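Local structure of macro domain-containing protein (Thermosipho africanus, 7OMU) at residues Asn325-Arg337 against Gly361-Tyr375. The protein joins a DarT-family domain to a macro domain in one chain, the macro domain holding a bound adenosine-5-diphosphoribose. The protein carries 1 engineered substitution. Numbering follows the deposited sequence.
Sequences NMSEIKGIESGLR and GGLEWSIVGPLMCRY. With APR (adenosine-5-diphosphoribose), chain C.
Helices 329-337 and 365-375 run side by side in nearly the same direction, their axes 9.8 Å apart and crossing at -20°, and the loops ahead of them are joined by one backbone bond, Ser327 N to Gly361 O (3.1 Å). Between the helices, Leu371 is a knob in a hole formed by Ile329, Ile332, Glu333 and Leu336. With CG anti to the backbone N (chi1 178°), the branch point is held over the other helix and its two methyls part company: CD2 meets Ile329 CG2 at 3.6 Å, with Ile332 CG2 close by, while CD1 rests against Glu333 CD. Leu336 CD1 rests against both Leu371 CG and Met372 CA. Nearer the loops, Leu363 CD2 packs on Ile329 CG1 (3.7 Å) and meets Ile332 CD1 tip to tip. Both helices belong to the three-layer alpha/beta/alpha macro domain, where Met372 and Cys373 rest on strand 383-386 of the central mixed sheet. At the loop end, Gly361 turns its N to the bound adenosine-5-diphosphoribose and donates a nearly straight hydrogen bond to O1B (3.0 Å), so the glycine that grips the ligand is itself tied through its carbonyl to Ser327. At the far end Tyr375 lays its ring beside Leu336, CG 3.8 Å from Leu336 CB, and its hydroxyl OH donates to the anti lone pair of Glu333 OE2 (2.9 Å), with ring and carboxylate planes almost perpendicular at 85°. The same oxygen takes a weak bond from Arg374 NH2 (3.5 Å) within a salt bridge, the acid approaching the guanidinium at its edge. From the helix that carries Glu333, Arg337 NH2 reaches the Tyr375 ring edge in plane and gives OH a weak, bent bond.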
loop_
_atom_site.group_PDB
_atom_site.type_symbol
_atom_site.label_atom_id
_atom_site.label_comp_id
_atom_site.label_asym_id
_atom_site.label_seq_id
_atom_site.Cartn_x
_atom_site.Cartn_y
_atom_site.Cartn_z
ATOM N N ASN A 325 -2.785 29.529 -9.695
ATOM C CA ASN A 325 -2.228 29.632 -11.076
ATOM C C ASN A 325 -1.378 28.392 -11.403
ATOM O O ASN A 325 -1.086 27.600 -10.481
ATOM C CB ASN A 325 -1.483 30.952 -11.311
ATOM C CG ASN A 325 -0.326 31.203 -10.364
ATOM O OD1 ASN A 325 -0.194 30.551 -9.334
ATOM N ND2 ASN A 325 0.507 32.176 -10.693
ATOM N N MET A 326 -1.013 28.239 -12.683
ATOM C CA MET A 326 -0.433 27.005 -13.294
ATOM C C MET A 326 0.981 26.733 -12.755
ATOM O O MET A 326 1.517 27.592 -12.022
ATOM C CB MET A 326 -0.366 27.142 -14.821
ATOM C CG MET A 326 -1.635 26.711 -15.535
ATOM S SD MET A 326 -1.387 26.540 -17.322
ATOM C CE MET A 326 -0.899 28.211 -17.754
ATOM N N SER A 327 1.546 25.572 -13.112
ATOM C CA SER A 327 2.970 25.190 -12.895
ATOM C C SER A 327 3.832 25.802 -14.006
ATOM O O SER A 327 3.354 25.892 -15.154
ATOM C CB SER A 327 3.147 23.685 -12.825
ATOM O OG SER A 327 2.672 23.167 -11.589
ATOM N N GLU A 328 5.055 26.226 -13.666
ATOM C CA GLU A 328 6.025 26.862 -14.596
ATOM C C GLU A 328 7.198 25.903 -14.812
ATOM O O GLU A 328 7.633 25.271 -13.834
ATOM C CB GLU A 328 6.485 28.211 -14.044
ATOM C CG GLU A 328 5.602 29.370 -14.468
ATOM C CD GLU A 328 5.729 30.607 -13.595
ATOM O OE1 GLU A 328 6.868 30.974 -13.241
ATOM O OE2 GLU A 328 4.686 31.203 -13.265
ATOM N N ILE A 329 7.691 25.825 -16.049
ATOM C CA ILE A 329 8.662 24.788 -16.511
ATOM C C ILE A 329 10.068 25.179 -16.043
ATOM O O ILE A 329 10.887 24.273 -15.832
ATOM C CB ILE A 329 8.586 24.607 -18.040
ATOM C CG1 ILE A 329 7.175 24.234 -18.508
ATOM C CG2 ILE A 329 9.613 23.592 -18.516
ATOM C CD1 ILE A 329 6.280 25.419 -18.842
ATOM N N LYS A 330 10.338 26.478 -15.894
ATOM C CA LYS A 330 11.645 27.009 -15.418
ATOM C C LYS A 330 11.828 26.661 -13.936
ATOM O O LYS A 330 12.980 26.434 -13.523
ATOM C CB LYS A 330 11.726 28.515 -15.669
ATOM C CG LYS A 330 11.774 28.887 -17.146
ATOM C CD LYS A 330 11.816 30.369 -17.430
ATOM C CE LYS A 330 11.527 30.679 -18.885
ATOM N NZ LYS A 330 11.413 32.137 -19.128
ATOM N N GLY A 331 10.733 26.617 -13.172
ATOM C CA GLY A 331 10.724 26.216 -11.750
ATOM C C GLY A 331 11.034 24.741 -11.574
ATOM O O GLY A 331 11.668 24.378 -10.557
ATOM N N ILE A 332 10.590 23.918 -12.524
ATOM C CA ILE A 332 10.821 22.445 -12.546
ATOM C C ILE A 332 12.268 22.184 -12.982
ATOM O O ILE A 332 12.992 21.497 -12.237
ATOM C CB ILE A 332 9.791 21.759 -13.463
ATOM C CG1 ILE A 332 8.385 21.856 -12.869
ATOM C CG2 ILE A 332 10.194 20.324 -13.758
ATOM C CD1 ILE A 332 7.281 21.405 -13.800
ATOM N N GLU A 333 12.670 22.716 -14.141
ATOM C CA GLU A 333 14.046 22.587 -14.693
ATOM C C GLU A 333 15.048 22.919 -13.581
ATOM O O GLU A 333 15.982 22.125 -13.369
ATOM C CB GLU A 333 14.223 23.490 -15.915
ATOM C CG GLU A 333 15.502 23.220 -16.697
ATOM C CD GLU A 333 15.346 23.218 -18.208
ATOM O OE1 GLU A 333 14.325 23.752 -18.702
ATOM O OE2 GLU A 333 16.239 22.669 -18.889
ATOM N N SER A 334 14.826 24.034 -12.882
ATOM C CA SER A 334 15.630 24.498 -11.722
ATOM C C SER A 334 15.728 23.390 -10.666
ATOM O O SER A 334 16.852 22.995 -10.326
ATOM C CB SER A 334 15.044 25.748 -11.131
ATOM O OG SER A 334 15.769 26.127 -9.970
ATOM N N GLY A 335 14.581 22.926 -10.166
ATOM C CA GLY A 335 14.486 21.890 -9.120
ATOM C C GLY A 335 15.189 20.606 -9.526
ATOM O O GLY A 335 15.853 20.002 -8.665
ATOM N N LEU A 336 15.049 20.195 -10.789
ATOM C CA LEU A 336 15.668 18.950 -11.322
ATOM C C LEU A 336 17.192 19.106 -11.316
ATOM O O LEU A 336 17.875 18.169 -10.873
ATOM C CB LEU A 336 15.128 18.668 -12.726
ATOM C CG LEU A 336 13.666 18.227 -12.782
ATOM C CD1 LEU A 336 13.116 18.319 -14.197
ATOM C CD2 LEU A 336 13.511 16.814 -12.240
ATOM N N ARG A 337 17.696 20.256 -11.771
ATOM C CA ARG A 337 19.139 20.613 -11.714
ATOM C C ARG A 337 19.607 20.510 -10.263
ATOM O O ARG A 337 20.653 19.879 -10.025
ATOM C CB ARG A 337 19.376 22.022 -12.264
ATOM C CG ARG A 337 20.813 22.511 -12.141
ATOM C CD ARG A 337 21.115 23.718 -13.013
ATOM N NE ARG A 337 20.867 23.464 -14.430
ATOM C CZ ARG A 337 21.692 22.823 -15.259
ATOM N NH1 ARG A 337 22.845 22.337 -14.827
ATOM N NH2 ARG A 337 21.344 22.659 -16.522
ATOM N N GLY A 361 -1.359 21.356 -11.431
ATOM C CA GLY A 361 -0.465 22.292 -12.143
ATOM C C GLY A 361 -0.920 22.564 -13.570
ATOM O O GLY A 361 -0.720 23.700 -14.037
ATOM N N GLY A 362 -1.493 21.557 -14.242
ATOM C CA GLY A 362 -2.129 21.680 -15.569
ATOM C C GLY A 362 -1.127 21.652 -16.714
ATOM O O GLY A 362 -1.446 22.213 -17.783
ATOM N N LEU A 363 0.046 21.042 -16.501
ATOM C CA LEU A 363 1.072 20.776 -17.552
ATOM C C LEU A 363 0.879 19.350 -18.069
ATOM O O LEU A 363 0.220 18.556 -17.371
ATOM C CB LEU A 363 2.483 20.954 -16.982
ATOM C CG LEU A 363 3.185 22.260 -17.338
ATOM C CD1 LEU A 363 2.355 23.464 -16.922
ATOM C CD2 LEU A 363 4.559 22.317 -16.688
ATOM N N GLU A 364 1.439 19.050 -19.242
ATOM C CA GLU A 364 1.281 17.743 -19.937
ATOM C C GLU A 364 2.572 16.931 -19.788
ATOM O O GLU A 364 3.661 17.531 -19.708
ATOM C CB GLU A 364 0.930 17.938 -21.413
ATOM C CG GLU A 364 -0.379 18.674 -21.646
ATOM C CD GLU A 364 -1.633 17.823 -21.556
ATOM O OE1 GLU A 364 -2.511 18.005 -22.414
ATOM O OE2 GLU A 364 -1.733 16.991 -20.624
ATOM N N TRP A 365 2.442 15.608 -19.760
ATOM C CA TRP A 365 3.574 14.658 -19.617
ATOM C C TRP A 365 4.442 14.716 -20.874
ATOM O O TRP A 365 5.641 14.412 -20.772
ATOM C CB TRP A 365 3.064 13.242 -19.354
ATOM C CG TRP A 365 4.113 12.196 -19.551
ATOM C CD1 TRP A 365 4.366 11.489 -20.691
ATOM C CD2 TRP A 365 5.075 11.752 -18.583
ATOM N NE1 TRP A 365 5.406 10.620 -20.490
ATOM C CE2 TRP A 365 5.860 10.761 -19.208
ATOM C CE3 TRP A 365 5.343 12.088 -17.253
ATOM C CZ2 TRP A 365 6.898 10.110 -18.549
ATOM C CZ3 TRP A 365 6.357 11.434 -16.595
ATOM C CH2 TRP A 365 7.120 10.459 -17.237
ATOM N N SER A 366 3.852 15.084 -22.014
ATOM C CA SER A 366 4.558 15.253 -23.312
ATOM C C SER A 366 5.690 16.284 -23.178
ATOM O O SER A 366 6.657 16.192 -23.956
ATOM C CB SER A 366 3.589 15.628 -24.394
ATOM O OG SER A 366 2.795 16.734 -23.997
ATOM N N ILE A 367 5.579 17.221 -22.230
ATOM C CA ILE A 367 6.614 18.261 -21.951
ATOM C C ILE A 367 7.421 17.845 -20.722
ATOM O O ILE A 367 8.664 17.876 -20.797
ATOM C CB ILE A 367 5.979 19.650 -21.755
ATOM C CG1 ILE A 367 5.118 20.061 -22.952
ATOM C CG2 ILE A 367 7.050 20.683 -21.449
ATOM C CD1 ILE A 367 5.877 20.134 -24.262
ATOM N N VAL A 368 6.746 17.496 -19.628
ATOM C CA VAL A 368 7.403 17.253 -18.311
ATOM C C VAL A 368 8.199 15.944 -18.372
ATOM O O VAL A 368 9.321 15.913 -17.853
ATOM C CB VAL A 368 6.372 17.243 -17.171
ATOM C CG1 VAL A 368 7.005 16.836 -15.851
ATOM C CG2 VAL A 368 5.684 18.590 -17.037
ATOM N N GLY A 369 7.626 14.898 -18.968
ATOM C CA GLY A 369 8.247 13.563 -19.044
ATOM C C GLY A 369 9.698 13.653 -19.513
ATOM O O GLY A 369 10.620 13.337 -18.762
ATOM N N PRO A 370 9.940 14.087 -20.770
ATOM C CA PRO A 370 11.299 14.213 -21.287
ATOM C C PRO A 370 12.184 15.054 -20.353
ATOM O O PRO A 370 13.254 14.597 -20.005
ATOM C CB PRO A 370 11.088 14.880 -22.652
ATOM C CG PRO A 370 9.711 14.435 -23.067
ATOM C CD PRO A 370 8.923 14.440 -21.775
ATOM N N LEU A 371 11.701 16.230 -19.945
ATOM C CA LEU A 371 12.448 17.166 -19.061
ATOM C C LEU A 371 12.946 16.417 -17.817
ATOM O O LEU A 371 14.152 16.485 -17.536
ATOM C CB LEU A 371 11.537 18.338 -18.678
ATOM C CG LEU A 371 12.147 19.368 -17.729
ATOM C CD1 LEU A 371 13.484 19.883 -18.254
ATOM C CD2 LEU A 371 11.176 20.515 -17.491
ATOM N N MET A 372 12.051 15.721 -17.114
ATOM C CA MET A 372 12.364 14.971 -15.869
ATOM C C MET A 372 13.404 13.889 -16.176
ATOM O O MET A 372 14.371 13.770 -15.407
ATOM C CB MET A 372 11.115 14.298 -15.292
ATOM C CG MET A 372 10.137 15.250 -14.649
ATOM S SD MET A 372 8.681 14.362 -14.034
ATOM C CE MET A 372 9.347 13.664 -12.527
ATOM N N CYS A 373 13.198 13.118 -17.245
ATOM C CA CYS A 373 14.080 11.988 -17.641
ATOM C C CYS A 373 15.472 12.530 -17.979
ATOM O O CYS A 373 16.454 12.010 -17.417
ATOM C CB CYS A 373 13.499 11.206 -18.815
ATOM S SG CYS A 373 12.066 10.198 -18.354
ATOM N N ARG A 374 15.536 13.553 -18.840
ATOM C CA ARG A 374 16.777 14.266 -19.243
ATOM C C ARG A 374 17.695 14.437 -18.030
ATOM O O ARG A 374 18.889 14.147 -18.163
ATOM C CB ARG A 374 16.463 15.655 -19.807
ATOM C CG ARG A 374 16.125 15.688 -21.291
ATOM C CD ARG A 374 15.855 17.113 -21.746
ATOM N NE ARG A 374 16.908 18.026 -21.295
ATOM C CZ ARG A 374 16.738 19.306 -20.945
ATOM N NH1 ARG A 374 15.544 19.879 -20.988
ATOM N NH2 ARG A 374 17.776 20.016 -20.537
ATOM N N TYR A 375 17.153 14.902 -16.902
ATOM C CA TYR A 375 17.927 15.274 -15.692
ATOM C C TYR A 375 18.149 14.050 -14.800
ATOM O O TYR A 375 19.299 13.820 -14.379
ATOM C CB TYR A 375 17.230 16.411 -14.943
ATOM C CG TYR A 375 17.514 17.773 -15.521
ATOM C CD1 TYR A 375 18.655 18.480 -15.164
ATOM C CD2 TYR A 375 16.659 18.347 -16.446
ATOM C CE1 TYR A 375 18.932 19.727 -15.700
ATOM C CE2 TYR A 375 16.925 19.591 -16.997
ATOM C CZ TYR A 375 18.064 20.284 -16.623
ATOM O OH TYR A 375 18.314 21.515 -17.159
HETATM N N1 APR C . 1.712 7.950 -6.259
HETATM C C2 APR C . 2.089 8.422 -7.455
HETATM N N3 APR C . 1.623 9.468 -8.136
HETATM C C4 APR C . 0.637 10.074 -7.452
HETATM C C5 APR C . 0.137 9.708 -6.220
HETATM C C6 APR C . 0.713 8.582 -5.597
HETATM N N6 APR C . 0.333 8.112 -4.412
HETATM N N7 APR C . -0.878 10.577 -5.836
HETATM C C8 APR C . -0.971 11.437 -6.824
HETATM N N9 APR C . -0.074 11.177 -7.839
HETATM C "C1'" APR C . 0.112 11.917 -9.089
HETATM C "C2'" APR C . -1.159 12.576 -9.620
HETATM O "O2'" APR C . -1.831 11.726 -10.525
HETATM C "C3'" APR C . -0.645 13.858 -10.292
HETATM O "O3'" APR C . -0.727 13.757 -11.707
HETATM O "O4'" APR C . 1.027 12.957 -8.847
HETATM C "C4'" APR C . 0.810 14.011 -9.818
HETATM C "C5'" APR C . 1.173 15.345 -9.201
HETATM O "O5'" APR C . 0.368 15.589 -8.007
HETATM P PA APR C . -0.157 17.065 -7.621
HETATM O O1A APR C . -0.199 17.199 -6.133
HETATM O O2A APR C . -1.413 17.360 -8.373
HETATM O O3A APR C . 1.022 18.009 -8.176
HETATM P PB APR C . 1.077 19.374 -9.026
HETATM O O1B APR C . 0.335 19.161 -10.303
HETATM O O2B APR C . 2.497 19.828 -9.114
HETATM O O5D APR C . 0.247 20.382 -8.083
HETATM C C5D APR C . 0.915 21.071 -6.986
HETATM O O4D APR C . -1.025 20.944 -5.553
HETATM O O1D APR C . 0.047 19.305 -4.338
HETATM C C1D APR C . -0.506 20.568 -4.271
HETATM O O2D APR C . 0.486 22.136 -2.615
HETATM C C2D APR C . 0.580 21.599 -3.920
HETATM O O3D APR C . -0.454 23.700 -4.648
HETATM C C3D APR C . 0.456 22.669 -5.004
HETATM C C4D APR C . -0.095 21.852 -6.179
#